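Local coordinates for protein probable manganase-dependent inorganic pyrophosphatase (Clostridium perfringens, PDB 3L2B) that probably hydrolyses inorganic pyrophosphate to phosphate, under control of a regulatory region with CBS and DRTGG domains that binds the activator diadenosine tetraphosphate, at residues 39-53 and 218-230. Numbering follows the deposited sequence.
Sequences KSIPVADGNNHLLGM and SNYPVIDENNKVV. With B4P (bis(adenosine)-5'-tetraphosphate), chain C.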
loop_
_atom_site.group_PDB
_atom_site.type_symbol
_atom_site.label_atom_id
_atom_site.label_comp_id
_atom_site.label_asym_id
_atom_site.label_seq_id
_atom_site.Cartn_x
_atom_site.Cartn_y
_atom_site.Cartn_z
ATOM N N LYS A 39 -1.661 12.163 11.849
ATOM C CA LYS A 39 -2.284 11.883 10.548
ATOM C C LYS A 39 -1.402 12.458 9.456
ATOM O O LYS A 39 -1.465 12.071 8.287
ATOM C CB LYS A 39 -3.689 12.500 10.467
ATOM C CG LYS A 39 -4.560 12.199 11.702
ATOM C CD LYS A 39 -5.998 12.758 11.618
ATOM C CE LYS A 39 -6.037 14.278 11.696
ATOM N NZ LYS A 39 -7.400 14.814 11.463
ATOM N N SER A 40 -0.576 13.410 9.851
ATOM C CA SER A 40 0.467 13.932 8.970
ATOM C C SER A 40 1.676 14.358 9.767
ATOM O O SER A 40 1.641 14.449 11.006
ATOM C CB SER A 40 -0.040 15.094 8.155
ATOM O OG SER A 40 -0.258 16.180 9.016
ATOM N N ILE A 41 2.762 14.584 9.038
ATOM C CA ILE A 41 4.046 14.893 9.654
ATOM C C ILE A 41 4.922 15.660 8.681
ATOM O O ILE A 41 5.052 15.289 7.514
ATOM C CB ILE A 41 4.767 13.628 10.154
ATOM C CG1 ILE A 41 5.970 13.996 11.033
ATOM C CG2 ILE A 41 5.182 12.759 8.984
ATOM C CD1 ILE A 41 6.722 12.790 11.597
ATOM N N PRO A 42 5.487 16.777 9.140
ATOM C CA PRO A 42 6.323 17.593 8.252
ATOM C C PRO A 42 7.674 16.956 7.900
ATOM O O PRO A 42 8.260 16.195 8.663
ATOM C CB PRO A 42 6.494 18.891 9.040
ATOM C CG PRO A 42 6.329 18.478 10.484
ATOM C CD PRO A 42 5.353 17.351 10.490
ATOM N N VAL A 43 8.118 17.254 6.700
ATOM C CA VAL A 43 9.407 16.810 6.218
ATOM C C VAL A 43 10.297 18.050 6.060
ATOM O O VAL A 43 9.877 19.061 5.485
ATOM C CB VAL A 43 9.285 16.103 4.871
ATOM C CG1 VAL A 43 10.636 15.551 4.436
ATOM C CG2 VAL A 43 8.192 14.996 4.927
ATOM N N ALA A 44 11.511 17.961 6.594
ATOM C CA ALA A 44 12.452 19.111 6.622
ATOM C C ALA A 44 13.875 18.716 6.298
ATOM O O ALA A 44 14.303 17.612 6.610
ATOM C CB ALA A 44 12.429 19.788 7.990
ATOM N N ASP A 45 14.605 19.652 5.692
ATOM C CA ASP A 45 16.015 19.441 5.345
ATOM C C ASP A 45 16.926 19.525 6.556
ATOM O O ASP A 45 16.482 19.646 7.694
ATOM C CB ASP A 45 16.492 20.381 4.214
ATOM C CG ASP A 45 16.631 21.836 4.638
ATOM O OD1 ASP A 45 16.687 22.166 5.838
ATOM O OD2 ASP A 45 16.658 22.669 3.721
ATOM N N GLY A 46 18.223 19.468 6.291
ATOM C CA GLY A 46 19.210 19.401 7.349
ATOM C C GLY A 46 19.267 20.643 8.199
ATOM O O GLY A 46 19.691 20.582 9.346
ATOM N N ASN A 47 18.860 21.771 7.627
ATOM C CA ASN A 47 18.821 23.051 8.356
ATOM C C ASN A 47 17.446 23.281 8.955
ATOM O O ASN A 47 17.115 24.372 9.462
ATOM C CB ASN A 47 19.207 24.203 7.432
ATOM C CG ASN A 47 20.620 24.074 6.934
ATOM O OD1 ASN A 47 21.512 23.684 7.685
ATOM N ND2 ASN A 47 20.829 24.345 5.653
ATOM N N ASN A 48 16.657 22.216 8.874
ATOM C CA ASN A 48 15.338 22.164 9.462
ATOM C C ASN A 48 14.436 23.170 8.763
ATOM O O ASN A 48 13.562 23.752 9.370
ATOM C CB ASN A 48 15.426 22.427 10.965
ATOM C CG ASN A 48 14.263 21.852 11.717
ATOM O OD1 ASN A 48 13.945 20.668 11.585
ATOM N ND2 ASN A 48 13.621 22.683 12.540
ATOM N N HIS A 49 14.702 23.396 7.485
ATOM C CA HIS A 49 13.771 24.117 6.616
ATOM C C HIS A 49 12.713 23.112 6.091
ATOM O O HIS A 49 13.000 21.924 5.937
ATOM C CB HIS A 49 14.516 24.816 5.464
ATOM C CG HIS A 49 15.344 25.996 5.901
ATOM N ND1 HIS A 49 15.762 26.982 5.030
ATOM C CD2 HIS A 49 15.809 26.358 7.124
ATOM C CE1 HIS A 49 16.436 27.902 5.700
ATOM N NE2 HIS A 49 16.474 27.549 6.974
ATOM N N LEU A 50 11.501 23.606 5.827
ATOM C CA LEU A 50 10.371 22.765 5.397
ATOM C C LEU A 50 10.520 22.337 3.938
ATOM O O LEU A 50 10.695 23.143 3.045
ATOM C CB LEU A 50 9.016 23.479 5.623
ATOM C CG LEU A 50 7.716 22.634 5.459
ATOM C CD1 LEU A 50 7.618 21.457 6.444
ATOM C CD2 LEU A 50 6.500 23.537 5.599
ATOM N N LEU A 51 10.472 21.048 3.697
ATOM C CA LEU A 51 10.484 20.567 2.309
ATOM C C LEU A 51 9.086 20.124 1.851
ATOM O O LEU A 51 8.736 20.223 0.684
ATOM C CB LEU A 51 11.452 19.410 2.156
ATOM C CG LEU A 51 12.938 19.710 2.245
ATOM C CD1 LEU A 51 13.688 18.370 2.153
ATOM C CD2 LEU A 51 13.434 20.726 1.165
ATOM N N GLY A 52 8.298 19.638 2.799
ATOM C CA GLY A 52 6.943 19.153 2.511
ATOM C C GLY A 52 6.252 18.489 3.691
ATOM O O GLY A 52 6.621 18.678 4.861
ATOM N N MET A 53 5.248 17.688 3.357
ATOM C CA MET A 53 4.417 17.006 4.347
ATOM C C MET A 53 3.963 15.604 3.890
ATOM O O MET A 53 3.608 15.389 2.729
ATOM C CB MET A 53 3.194 17.858 4.666
ATOM C CG MET A 53 2.298 17.260 5.739
ATOM S SD MET A 53 0.624 17.975 5.689
ATOM C CE MET A 53 0.670 19.084 7.109
ATOM N N SER A 218 -7.020 20.163 8.209
ATOM C CA SER A 218 -7.204 20.086 9.651
ATOM C C SER A 218 -5.956 20.542 10.454
ATOM O O SER A 218 -6.069 20.982 11.590
ATOM C CB SER A 218 -7.657 18.682 10.043
ATOM O OG SER A 218 -6.568 17.807 10.086
ATOM N N ASN A 219 -4.783 20.493 9.831
ATOM C CA ASN A 219 -3.530 20.921 10.481
ATOM C C ASN A 219 -2.559 21.599 9.505
ATOM O O ASN A 219 -2.492 21.247 8.319
ATOM C CB ASN A 219 -2.814 19.736 11.139
ATOM C CG ASN A 219 -3.588 19.140 12.288
ATOM O OD1 ASN A 219 -3.774 19.775 13.343
ATOM N ND2 ASN A 219 -4.068 17.904 12.092
ATOM N N TYR A 220 -1.825 22.574 10.022
ATOM C CA TYR A 220 -0.904 23.386 9.224
ATOM C C TYR A 220 0.514 23.478 9.826
ATOM O O TYR A 220 0.693 23.802 10.992
ATOM C CB TYR A 220 -1.488 24.791 9.037
ATOM C CG TYR A 220 -2.812 24.815 8.298
ATOM C CD1 TYR A 220 -2.877 25.149 6.954
ATOM C CD2 TYR A 220 -4.001 24.515 8.959
ATOM C CE1 TYR A 220 -4.086 25.183 6.290
ATOM C CE2 TYR A 220 -5.215 24.531 8.301
ATOM C CZ TYR A 220 -5.259 24.869 6.966
ATOM O OH TYR A 220 -6.477 24.868 6.318
ATOM N N PRO A 221 1.535 23.181 9.028
ATOM C CA PRO A 221 2.856 23.314 9.637
ATOM C C PRO A 221 3.210 24.764 9.902
ATOM O O PRO A 221 2.827 25.655 9.162
ATOM C CB PRO A 221 3.789 22.670 8.614
ATOM C CG PRO A 221 2.958 22.503 7.339
ATOM C CD PRO A 221 1.556 22.403 7.777
ATOM N N VAL A 222 3.887 24.975 11.011
ATOM C CA VAL A 222 4.286 26.302 11.447
ATOM C C VAL A 222 5.779 26.433 11.281
ATOM O O VAL A 222 6.549 25.596 11.767
ATOM C CB VAL A 222 3.945 26.527 12.922
ATOM C CG1 VAL A 222 4.518 27.844 13.397
ATOM C CG2 VAL A 222 2.403 26.433 13.127
ATOM N N ILE A 223 6.167 27.475 10.558
ATOM C CA ILE A 223 7.574 27.801 10.344
ATOM C C ILE A 223 7.877 29.142 11.040
ATOM O O ILE A 223 7.013 29.997 11.168
ATOM C CB ILE A 223 7.964 27.860 8.818
ATOM C CG1 ILE A 223 7.227 28.991 8.086
ATOM C CG2 ILE A 223 7.697 26.518 8.110
ATOM C CD1 ILE A 223 7.558 29.063 6.566
ATOM N N ASP A 224 9.102 29.311 11.516
ATOM C CA ASP A 224 9.451 30.558 12.191
ATOM C C ASP A 224 9.893 31.645 11.208
ATOM O O ASP A 224 9.795 31.486 9.974
ATOM C CB ASP A 224 10.479 30.338 13.324
ATOM C CG ASP A 224 11.866 29.999 12.820
ATOM O OD1 ASP A 224 12.165 30.250 11.635
ATOM O OD2 ASP A 224 12.644 29.434 13.612
ATOM N N GLU A 225 10.372 32.751 11.784
ATOM C CA GLU A 225 10.726 33.967 11.035
ATOM C C GLU A 225 12.039 33.806 10.273
ATOM O O GLU A 225 12.475 34.713 9.555
ATOM C CB GLU A 225 10.794 35.186 11.967
ATOM C CG GLU A 225 12.017 35.231 12.925
ATOM C CD GLU A 225 11.856 34.370 14.196
ATOM O OE1 GLU A 225 10.706 33.998 14.554
ATOM O OE2 GLU A 225 12.899 34.063 14.826
ATOM N N ASN A 226 12.668 32.653 10.460
ATOM C CA ASN A 226 13.872 32.282 9.733
ATOM C C ASN A 226 13.670 30.985 8.951
ATOM O O ASN A 226 14.622 30.350 8.503
ATOM C CB ASN A 226 15.039 32.167 10.717
ATOM C CG ASN A 226 15.271 33.454 11.485
ATOM O OD1 ASN A 226 15.116 33.505 12.710
ATOM N ND2 ASN A 226 15.630 34.514 10.765
ATOM N N ASN A 227 12.396 30.614 8.820
ATOM C CA ASN A 227 11.940 29.456 8.017
ATOM C C ASN A 227 12.252 28.053 8.520
ATOM O O ASN A 227 12.110 27.095 7.770
ATOM C CB ASN A 227 12.392 29.585 6.556
ATOM C CG ASN A 227 11.580 30.610 5.798
ATOM O OD1 ASN A 227 11.334 31.714 6.301
ATOM N ND2 ASN A 227 11.137 30.248 4.592
ATOM N N LYS A 228 12.660 27.919 9.774
ATOM C CA LYS A 228 12.779 26.581 10.384
ATOM C C LYS A 228 11.374 26.077 10.752
ATOM O O LYS A 228 10.505 26.850 11.154
ATOM C CB LYS A 228 13.647 26.571 11.659
ATOM C CG LYS A 228 14.981 27.362 11.638
ATOM C CD LYS A 228 15.334 27.844 13.085
ATOM C CE LYS A 228 15.911 29.280 13.130
ATOM N NZ LYS A 228 15.551 30.011 14.391
ATOM N N VAL A 229 11.166 24.775 10.630
ATOM C CA VAL A 229 9.904 24.160 11.019
ATOM C C VAL A 229 9.845 24.144 12.520
ATOM O O VAL A 229 10.685 23.536 13.171
ATOM C CB VAL A 229 9.759 22.713 10.497
ATOM C CG1 VAL A 229 8.562 22.030 11.135
ATOM C CG2 VAL A 229 9.632 22.708 8.997
ATOM N N VAL A 230 8.836 24.810 13.063
ATOM C CA VAL A 230 8.716 24.997 14.502
ATOM C C VAL A 230 7.598 24.167 15.104
ATOM O O VAL A 230 7.397 24.184 16.315
ATOM C CB VAL A 230 8.512 26.487 14.850
ATOM C CG1 VAL A 230 7.560 26.644 16.002
ATOM C CG2 VAL A 230 9.870 27.134 15.165
HETATM P PA B4P C . -7.083 17.022 5.678
HETATM O O1A B4P C . -8.233 17.608 4.985
HETATM O O2A B4P C . -6.353 18.007 6.696
HETATM O O3A B4P C . -7.614 15.670 6.311
HETATM P PB B4P C . -7.002 14.816 7.513
HETATM O O1B B4P C . -7.176 15.510 8.799
HETATM O O2B B4P C . -5.502 14.393 7.191
HETATM O O3B B4P C . -7.951 13.530 7.391
HETATM P PG B4P C . -9.359 13.421 8.150
HETATM O O1G B4P C . -10.062 14.717 8.016
HETATM O O2G B4P C . -10.187 12.144 7.703
HETATM O O3G B4P C . -8.942 13.112 9.664
HETATM P PD B4P C . -10.079 12.750 10.747
HETATM O O1D B4P C . -9.635 13.156 12.090
HETATM O O2D B4P C . -11.488 13.387 10.309
HETATM O O5E B4P C . -6.005 16.655 4.564
HETATM C C5E B4P C . -6.239 15.556 3.681
HETATM C C4E B4P C . -4.943 15.307 2.920
HETATM O O4E B4P C . -4.500 16.520 2.326
HETATM C C3E B4P C . -3.834 14.889 3.858
HETATM O O3E B4P C . -3.698 13.493 3.823
HETATM C C2E B4P C . -2.598 15.600 3.371
HETATM O O2E B4P C . -1.895 14.793 2.445
HETATM C C1E B4P C . -3.112 16.814 2.643
HETATM N N9A B4P C . -2.883 17.988 3.524
HETATM C C8A B4P C . -3.173 18.068 4.848
HETATM N N7A B4P C . -2.811 19.281 5.361
HETATM C C5A B4P C . -2.285 20.001 4.363
HETATM C C6A B4P C . -1.712 21.338 4.210
HETATM N N6A B4P C . -1.642 22.183 5.242
HETATM N N1A B4P C . -1.244 21.706 2.996
HETATM C C2A B4P C . -1.318 20.875 1.941
HETATM N N3A B4P C . -1.819 19.641 2.016
HETATM C C4A B4P C . -2.312 19.138 3.165
HETATM O O5F B4P C . -10.120 11.168 10.616
HETATM C C5F B4P C . -8.940 10.428 10.875
HETATM C C4F B4P C . -9.250 8.971 10.650
HETATM O O4F B4P C . -10.196 8.539 11.634
HETATM C C3F B4P C . -9.863 8.756 9.285
HETATM O O3F B4P C . -8.879 8.289 8.358
HETATM C C2F B4P C . -10.936 7.706 9.535
HETATM O O2F B4P C . -10.325 6.452 9.318
HETATM C C1F B4P C . -11.308 7.886 11.008
HETATM N N9B B4P C . -12.566 8.660 11.049
HETATM C C8B B4P C . -12.903 9.722 10.291
HETATM N N7B B4P C . -14.159 10.135 10.585
HETATM C C5B B4P C . -14.651 9.334 11.535
HETATM C C6B B4P C . -15.918 9.221 12.282
HETATM N N6B B4P C . -16.932 10.079 12.065
HETATM N N1B B4P C . -16.024 8.237 13.184
HETATM C C2B B4P C . -15.026 7.374 13.418
HETATM N N3B B4P C . -13.854 7.406 12.767
HETATM C C4B B4P C . -13.607 8.354 11.828
#
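Two beta hairpins, one from each CBS domain of the chain, pack face to face here to form part of the interface between the two CBS domains of a Bateman module, with the activator bound at one end. Strands 50-53 and 219-223 run antiparallel (172°) with axes 9.3 Å apart, a spacing that indicates side-chain packing rather than shared sheet bonding. At the centre of the contact, CG of Leu-50 stands anti to the backbone N (chi1 -169°), and the two methyls divide the work: CD1 lies a tight 3.5 Å from CG2 of Val-229, while CD2 touches both CG of Pro-221 and CG2 of Ile-223. Pro-42 and Ala-44 cover Val-229 from the same hairpin as Leu-50. Nearer the ligand, the bent end of Met-53 sets CE 3.5 Å from CD of Pro-221 and SD 3.7 Å from N7A of the adenine, whose N6A donates a weak hydrogen bond to O of Asn-219. Lys-39 and Ser-218 converge on the tetraphosphate: NZ of Lys-39 hydrogen-bonds to three oxygens, O1B, O1D and the bridging O3G; O1B also accepts from the hydroxyl of Ser-218, OG to O1B 2.7 Å. Ser-55 and Ser-57 of both subunits add further bonds to the ligand. At the far end the hairpin turns meet through the backbone: N of Val-229 donates to O of Asn-48 at 2.9 Å, with a C=O...N angle of 170°.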